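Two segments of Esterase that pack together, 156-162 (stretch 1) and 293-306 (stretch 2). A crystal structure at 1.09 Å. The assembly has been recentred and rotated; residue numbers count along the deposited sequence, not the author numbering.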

ATOM      1  N   LYS A 156      27.611 -17.673   4.070  1.00 19.60           N
ATOM      2  CA  LYS A 156      28.028 -17.385   5.438  1.00 21.98           C
ATOM      3  C   LYS A 156      28.271 -15.904   5.683  1.00 21.42           C
ATOM      4  O   LYS A 156      28.053 -15.449   6.810  1.00 25.00           O
ATOM      5  N   ASP A 157      28.633 -15.145   4.647  1.00 18.96           N
ATOM      6  CA  ASP A 157      28.903 -13.724   4.815  1.00 19.37           C
ATOM      7  C   ASP A 157      27.758 -12.829   4.357  1.00 18.44           C
ATOM      8  O   ASP A 157      27.963 -11.614   4.227  1.00 19.30           O
ATOM      9  N   THR A 158      26.569 -13.374   4.110  1.00 17.42           N
ATOM     10  CA  THR A 158      25.521 -12.499   3.598  1.00 16.79           C
ATOM     11  C   THR A 158      25.192 -11.413   4.618  1.00 16.51           C
ATOM     12  O   THR A 158      25.159 -11.621   5.824  1.00 18.73           O
ATOM     13  N   GLN A 159      24.939 -10.221   4.094  1.00 15.03           N
ATOM     14  CA  GLN A 159      24.423  -9.121   4.904  1.00 15.22           C
ATOM     15  C   GLN A 159      22.907  -9.201   5.083  1.00 14.44           C
ATOM     16  O   GLN A 159      22.370  -8.454   5.902  1.00 15.32           O
ATOM     17  N   PHE A 160      22.216 -10.047   4.331  1.00 14.27           N
ATOM     18  CA  PHE A 160      20.762 -10.044   4.501  1.00 13.95           C
ATOM     19  C   PHE A 160      20.409 -10.735   5.799  1.00 14.28           C
ATOM     20  O   PHE A 160      20.998 -11.772   6.117  1.00 15.90           O
ATOM     21  N   PRO A 161      19.437 -10.213   6.557  1.00 14.30           N
ATOM     22  CA  PRO A 161      19.006 -10.849   7.806  1.00 15.82           C
ATOM     23  C   PRO A 161      18.142 -12.077   7.493  1.00 15.39           C
ATOM     24  O   PRO A 161      16.911 -12.061   7.619  1.00 15.68           O
ATOM     25  N   VAL A 162      18.800 -13.179   7.115  1.00 16.46           N
ATOM     26  CA  VAL A 162      18.108 -14.383   6.700  1.00 16.20           C
ATOM     27  C   VAL A 162      17.294 -15.010   7.808  1.00 15.91           C
ATOM     28  O   VAL A 162      16.333 -15.730   7.514  1.00 16.43           O
ATOM     29  N   VAL A 293      33.202  -3.197   1.135  1.00 20.79           N
ATOM     30  CA  VAL A 293      31.901  -3.498   1.731  1.00 20.21           C
ATOM     31  C   VAL A 293      31.476  -4.824   1.120  1.00 19.78           C
ATOM     32  O   VAL A 293      31.199  -4.898  -0.073  1.00 20.02           O
ATOM     33  N   HIS A 294      31.381  -5.870   1.941  1.00 20.07           N
ATOM     34  CA  HIS A 294      31.178  -7.215   1.443  1.00 20.79           C
ATOM     35  C   HIS A 294      29.872  -7.850   1.899  1.00 18.95           C
ATOM     36  O   HIS A 294      29.342  -7.509   2.957  1.00 20.97           O
ATOM     37  N   GLY A 295      29.385  -8.782   1.091  1.00 18.58           N
ATOM     38  CA  GLY A 295      28.243  -9.594   1.459  1.00 18.71           C
ATOM     39  C   GLY A 295      26.882  -9.024   1.103  1.00 16.20           C
ATOM     40  O   GLY A 295      25.888  -9.676   1.426  1.00 17.45           O
ATOM     41  N   ASN A 296      26.768  -7.867   0.483  1.00 15.17           N
ATOM     42  CA  ASN A 296      25.439  -7.323   0.226  1.00 14.14           C
ATOM     43  C   ASN A 296      24.672  -8.169  -0.778  1.00 14.29           C
ATOM     44  O   ASN A 296      25.195  -8.622  -1.781  1.00 15.53           O
ATOM     45  N   SER A 297      23.383  -8.309  -0.445  1.00 13.72           N
ATOM     46  CA  SER A 297      22.456  -9.033  -1.293  1.00 13.46           C
ATOM     47  C   SER A 297      21.817  -8.072  -2.289  1.00 12.95           C
ATOM     48  O   SER A 297      22.050  -6.856  -2.286  1.00 14.46           O
ATOM     49  N   HIS A 298      20.906  -8.618  -3.101  1.00 12.93           N
ATOM     50  CA  HIS A 298      20.120  -7.745  -3.974  1.00 13.18           C
ATOM     51  C   HIS A 298      19.214  -6.800  -3.185  1.00 13.81           C
ATOM     52  O   HIS A 298      18.874  -5.721  -3.658  1.00 15.12           O
ATOM     53  N   MET A 299      18.809  -7.224  -1.991  1.00 12.83           N
ATOM     54  CA  MET A 299      17.954  -6.442  -1.117  1.00 12.97           C
ATOM     55  C   MET A 299      18.796  -5.581  -0.184  1.00 12.75           C
ATOM     56  O   MET A 299      18.561  -5.518   1.032  1.00 13.77           O
ATOM     57  N   MET A 300      19.749  -4.842  -0.758  1.00 12.98           N
ATOM     58  CA  MET A 300      20.759  -4.169   0.068  1.00 13.28           C
ATOM     59  C   MET A 300      20.172  -3.065   0.944  1.00 13.01           C
ATOM     60  O   MET A 300      20.761  -2.718   1.969  1.00 13.88           O
ATOM     61  N   MET A 301      19.025  -2.501   0.564  1.00 12.07           N
ATOM     62  CA  MET A 301      18.330  -1.524   1.389  1.00 12.43           C
ATOM     63  C   MET A 301      17.753  -2.141   2.658  1.00 12.20           C
ATOM     64  O   MET A 301      17.386  -1.419   3.588  1.00 12.97           O
ATOM     65  N   GLN A 302      17.695  -3.470   2.740  1.00 11.65           N
ATOM     66  CA  GLN A 302      17.212  -4.207   3.892  1.00 12.24           C
ATOM     67  C   GLN A 302      18.328  -4.950   4.642  1.00 12.19           C
ATOM     68  O   GLN A 302      18.075  -5.551   5.694  1.00 13.47           O
ATOM     69  N   ASP A 303      19.534  -4.945   4.092  1.00 12.31           N
ATOM     70  CA  ASP A 303      20.657  -5.679   4.640  1.00 12.90           C
ATOM     71  C   ASP A 303      21.081  -5.115   5.989  1.00 12.81           C
ATOM     72  O   ASP A 303      20.716  -4.003   6.385  1.00 13.35           O
ATOM     73  N   ARG A 304      21.901  -5.877   6.724  1.00 14.00           N
ATOM     74  CA  ARG A 304      22.324  -5.478   8.059  1.00 15.00           C
ATOM     75  C   ARG A 304      23.163  -4.207   8.048  1.00 15.39           C
ATOM     76  O   ARG A 304      23.184  -3.474   9.034  1.00 18.49           O
ATOM     77  N   ASN A 305      23.893  -3.954   6.970  1.00 14.61           N
ATOM     78  CA  ASN A 305      24.682  -2.744   6.798  1.00 14.84           C
ATOM     79  C   ASN A 305      23.941  -1.775   5.869  1.00 13.87           C
ATOM     80  O   ASN A 305      24.577  -0.929   5.237  1.00 14.71           O
ATOM     81  N   ASN A 306      22.602  -1.777   5.898  1.00 13.80           N
ATOM     82  CA  ASN A 306      21.868  -0.907   4.989  1.00 13.53           C
ATOM     83  C   ASN A 306      22.159   0.558   5.208  1.00 13.62           C
ATOM     84  O   ASN A 306      22.045   1.316   4.225  1.00 14.70           O
TER

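Packing of residues 156-162 against 293-306 in Esterase, two segments that together bury 597 Å². Backbone polar contacts set the register: Q159 N donates to G295 O (2.9 Å), and R304 N donates to Q159 O (2.7 Å), so the main chain of Q159 is held at both its amide and its carbonyl. Beside the first bond, G295 CA lies 3.4 Å from D157 O in a CA-H...O contact. G295 has no side chain, and the space is needed: an ideal CB there would sit 2.2 Å from D157 O, and the backbone angles of G295 by themselves call for glycine.

Side-chain hydrogen bonds across the contact come from Q159 and R304. Q159 points toward the other stretch and has the largest covered area, 150 Å². Its m, m rotamer brings NE2 to H294 O (3.0 Å), while CD packs 3.5 Å from N305 CG. The CA-to-CB bond of R304 (m, t, m, chi4 100°) points sideways, and NH2 donates to T158 O (3.1 Å), which lies at the guanidinium edge, near its plane; Q159 OE1 lies over one face, 3.8 Å from R304 NH2, without a hydrogen bond.

F160 (t, chi2 82°) is the aromatic ring of stretch 1 in the contact. D303 OD1 approaches the ring edge, 3.4 Å from F160 CD1, and so does Q302 OE1, 3.6 Å from F160 CE1; Q302 OE1 is buried without a polar partner. M299 CB makes an apolar contact with F160 CE1 at 3.9 Å, although the m, m, m side chain of M299 then leads away. P161 packs its CD 3.5 Å from Q302 O.

Within stretch 2, hydrogen bonds link S297, N296, N305 and D303, whose side chains come within 3.2 to 4.0 Å of stretch 1. D303 (m) accepts from S297 N at OD2 (2.8 Å) and from S297 OG at OD1 (2.8 Å), with S297 in the p rotamer. N296 ND2 donates to D303 OD2 and to N305 OD1, both at 2.8 Å, and N305 ND2 returns a bond to N296 OD1 (3.1 Å). In stretch 1, T158 (t) points away, and its OG1 accepts from F160 N (3.0 Å).

Waters complete the seam. Water 2 accepts from R304 NE (2.9 Å) and donates to T158 O (3.2 Å) and F160 O (2.8 Å), bridging the stretches beside the direct guanidinium bond. Water 1 lies 2.6 Å from T158 OG1 and is weakly bonded to G295 O (3.3 Å). Water 3 accepts weakly from Q159 NE2 (3.3 Å) and N305 ND2 (3.4 Å).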

ATOM      1  CB  LYS A 156      29.305 -18.156   5.779  1.00 25.56           C
ATOM      2  CG  LYS A 156      29.206 -19.659   5.611  1.00 30.54           C
ATOM      3  CD  LYS A 156      28.069 -20.254   6.425  1.00 34.82           C
ATOM      4  CE  LYS A 156      28.020 -21.765   6.246  1.00 37.88           C
ATOM      5  NZ  LYS A 156      28.954 -22.467   7.164  1.00 40.38           N
ATOM      6  CB  ASP A 157      30.187 -13.302   4.082  1.00 22.73           C
ATOM      7  CG  ASP A 157      30.082 -13.400   2.579  1.00 25.75           C
ATOM      8  OD1 ASP A 157      29.028 -13.778   2.044  1.00 26.83           O
ATOM      9  OD2 ASP A 157      31.087 -13.067   1.910  1.00 29.65           O
ATOM     10  CB  THR A 158      24.244 -13.272   3.263  1.00 17.70           C
ATOM     11  OG1 THR A 158      23.315 -12.321   2.691  1.00 17.57           O
ATOM     12  CG2 THR A 158      23.557 -13.903   4.462  1.00 18.97           C
ATOM     13  CB  GLN A 159      24.777  -7.780   4.267  1.00 15.34           C
ATOM     14  CG  GLN A 159      26.255  -7.455   4.243  1.00 16.88           C
ATOM     15  CD  GLN A 159      26.807  -6.888   5.518  1.00 18.13           C
ATOM     16  OE1 GLN A 159      26.079  -6.676   6.494  1.00 19.20           O
ATOM     17  NE2 GLN A 159      28.087  -6.544   5.450  1.00 21.81           N
ATOM     18  CB  PHE A 160      20.068 -10.787   3.328  1.00 14.39           C
ATOM     19  CG  PHE A 160      18.584 -10.566   3.434  1.00 13.91           C
ATOM     20  CD1 PHE A 160      18.004  -9.393   2.954  1.00 13.95           C
ATOM     21  CD2 PHE A 160      17.768 -11.490   4.045  1.00 14.23           C
ATOM     22  CE1 PHE A 160      16.642  -9.164   3.121  1.00 14.27           C
ATOM     23  CE2 PHE A 160      16.410 -11.263   4.235  1.00 15.49           C
ATOM     24  CZ  PHE A 160      15.860 -10.091   3.766  1.00 14.51           C
ATOM     25  CB  PRO A 161      18.210  -9.763   8.506  1.00 16.72           C
ATOM     26  CG  PRO A 161      17.618  -8.973   7.370  1.00 15.44           C
ATOM     27  CD  PRO A 161      18.721  -8.946   6.328  1.00 14.84           C
ATOM     28  CB  VAL A 162      19.040 -15.423   6.041  1.00 18.37           C
ATOM     29  CG1 VAL A 162      19.578 -14.945   4.699  1.00 19.61           C
ATOM     30  CG2 VAL A 162      20.162 -15.785   6.989  1.00 21.60           C
ATOM     31  CB  VAL A 293      30.911  -2.367   1.455  1.00 20.60           C
ATOM     32  CG1 VAL A 293      29.546  -2.702   2.041  1.00 21.18           C
ATOM     33  CG2 VAL A 293      31.406  -1.043   2.016  1.00 22.84           C
ATOM     34  CB  HIS A 294      32.337  -8.101   1.960  1.00 23.60           C
ATOM     35  CG  HIS A 294      33.679  -7.585   1.542  1.00 26.82           C
ATOM     36  ND1 HIS A 294      34.519  -6.808   2.295  1.00 29.75           N
ATOM     37  CD2 HIS A 294      34.260  -7.668   0.325  1.00 27.65           C
ATOM     38  CE1 HIS A 294      35.621  -6.534   1.606  1.00 29.84           C
ATOM     39  NE2 HIS A 294      35.477  -7.018   0.386  1.00 29.70           N
ATOM     40  CB  ASN A 296      25.489  -5.867  -0.226  1.00 14.93           C
ATOM     41  CG  ASN A 296      25.723  -4.939   0.944  1.00 14.77           C
ATOM     42  OD1 ASN A 296      26.847  -4.487   1.175  1.00 16.44           O
ATOM     43  ND2 ASN A 296      24.639  -4.680   1.685  1.00 14.73           N
ATOM     44  CB  SER A 297      21.364  -9.675  -0.443  1.00 13.57           C
ATOM     45  OG  SER A 297      20.418  -8.720   0.032  1.00 13.49           O
ATOM     46  CB  HIS A 298      19.258  -8.632  -4.870  1.00 14.06           C
ATOM     47  CG  HIS A 298      18.415  -7.903  -5.848  1.00 14.85           C
ATOM     48  ND1 HIS A 298      18.937  -7.064  -6.815  1.00 15.79           N
ATOM     49  CD2 HIS A 298      17.074  -7.887  -6.034  1.00 18.20           C
ATOM     50  CE1 HIS A 298      17.938  -6.564  -7.527  1.00 17.55           C
ATOM     51  NE2 HIS A 298      16.793  -7.086  -7.099  1.00 19.32           N
ATOM     52  CB  MET A 299      17.017  -7.366  -0.340  1.00 13.38           C
ATOM     53  CG  MET A 299      16.091  -8.188  -1.205  1.00 15.02           C
ATOM     54  SD  MET A 299      14.972  -7.262  -2.243  1.00 13.83           S
ATOM     55  CE  MET A 299      14.024  -6.353  -1.031  1.00 15.23           C
ATOM     56  CB  MET A 300      21.908  -3.661  -0.787  1.00 14.12           C
ATOM     57  CG  MET A 300      21.496  -2.545  -1.731  1.00 14.43           C
ATOM     58  SD  MET A 300      22.900  -1.969  -2.734  1.00 15.42           S
ATOM     59  CE  MET A 300      23.115  -3.414  -3.790  1.00 18.23           C
ATOM     60  CB  MET A 301      17.244  -0.787   0.612  1.00 12.34           C
ATOM     61  CG  MET A 301      16.010  -1.585   0.227  1.00 12.88           C
ATOM     62  SD  MET A 301      16.263  -2.960  -0.923  1.00 13.51           S
ATOM     63  CE  MET A 301      16.689  -2.012  -2.409  1.00 18.14           C
ATOM     64  CB  GLN A 302      16.157  -5.250   3.478  1.00 12.34           C
ATOM     65  CG  GLN A 302      14.919  -4.595   2.875  1.00 12.15           C
ATOM     66  CD  GLN A 302      13.885  -5.586   2.395  1.00 12.52           C
ATOM     67  OE1 GLN A 302      14.074  -6.797   2.469  1.00 14.53           O
ATOM     68  NE2 GLN A 302      12.790  -5.028   1.886  1.00 12.93           N
ATOM     69  CB  ASP A 303      21.803  -5.672   3.625  1.00 13.03           C
ATOM     70  CG  ASP A 303      21.714  -6.684   2.488  1.00 12.81           C
ATOM     71  OD1 ASP A 303      20.838  -7.560   2.521  1.00 14.17           O
ATOM     72  OD2 ASP A 303      22.566  -6.542   1.574  1.00 14.00           O
ATOM     73  CB  ARG A 304      23.041  -6.639   8.742  1.00 17.30           C
ATOM     74  CG  ARG A 304      22.106  -7.786   9.099  1.00 20.88           C
ATOM     75  CD  ARG A 304      22.837  -8.901   9.841  1.00 27.78           C
ATOM     76  NE  ARG A 304      23.900  -9.513   9.067  1.00 32.67           N
ATOM     77  CZ  ARG A 304      25.204  -9.298   9.117  1.00 35.57           C
ATOM     78  NH1 ARG A 304      25.740  -8.437   9.973  1.00 36.66           N
ATOM     79  NH2 ARG A 304      25.993  -9.990   8.307  1.00 36.70           N
ATOM     80  CB  ASN A 305      26.076  -3.068   6.250  1.00 15.40           C
ATOM     81  CG  ASN A 305      25.997  -3.550   4.827  1.00 15.50           C
ATOM     82  OD1 ASN A 305      24.976  -4.087   4.387  1.00 16.35           O
ATOM     83  ND2 ASN A 305      27.057  -3.374   4.052  1.00 17.68           N
ATOM     84  CB  ASN A 306      20.375  -1.199   5.018  1.00 13.41           C
ATOM     85  CG  ASN A 306      19.659  -0.837   6.296  1.00 13.43           C
ATOM     86  OD1 ASN A 306      20.247  -0.827   7.376  1.00 14.45           O
ATOM     87  ND2 ASN A 306      18.358  -0.559   6.171  1.00 14.31           N
TER
HETATM   88  O   HOH W   1      23.988 -12.102   0.187  1.00 30.29           O
HETATM   89  O   HOH W   2      22.931 -12.090   8.128  1.00 31.82           O
HETATM   90  O   HOH W   3      29.734  -3.761   6.105  1.00 37.42           O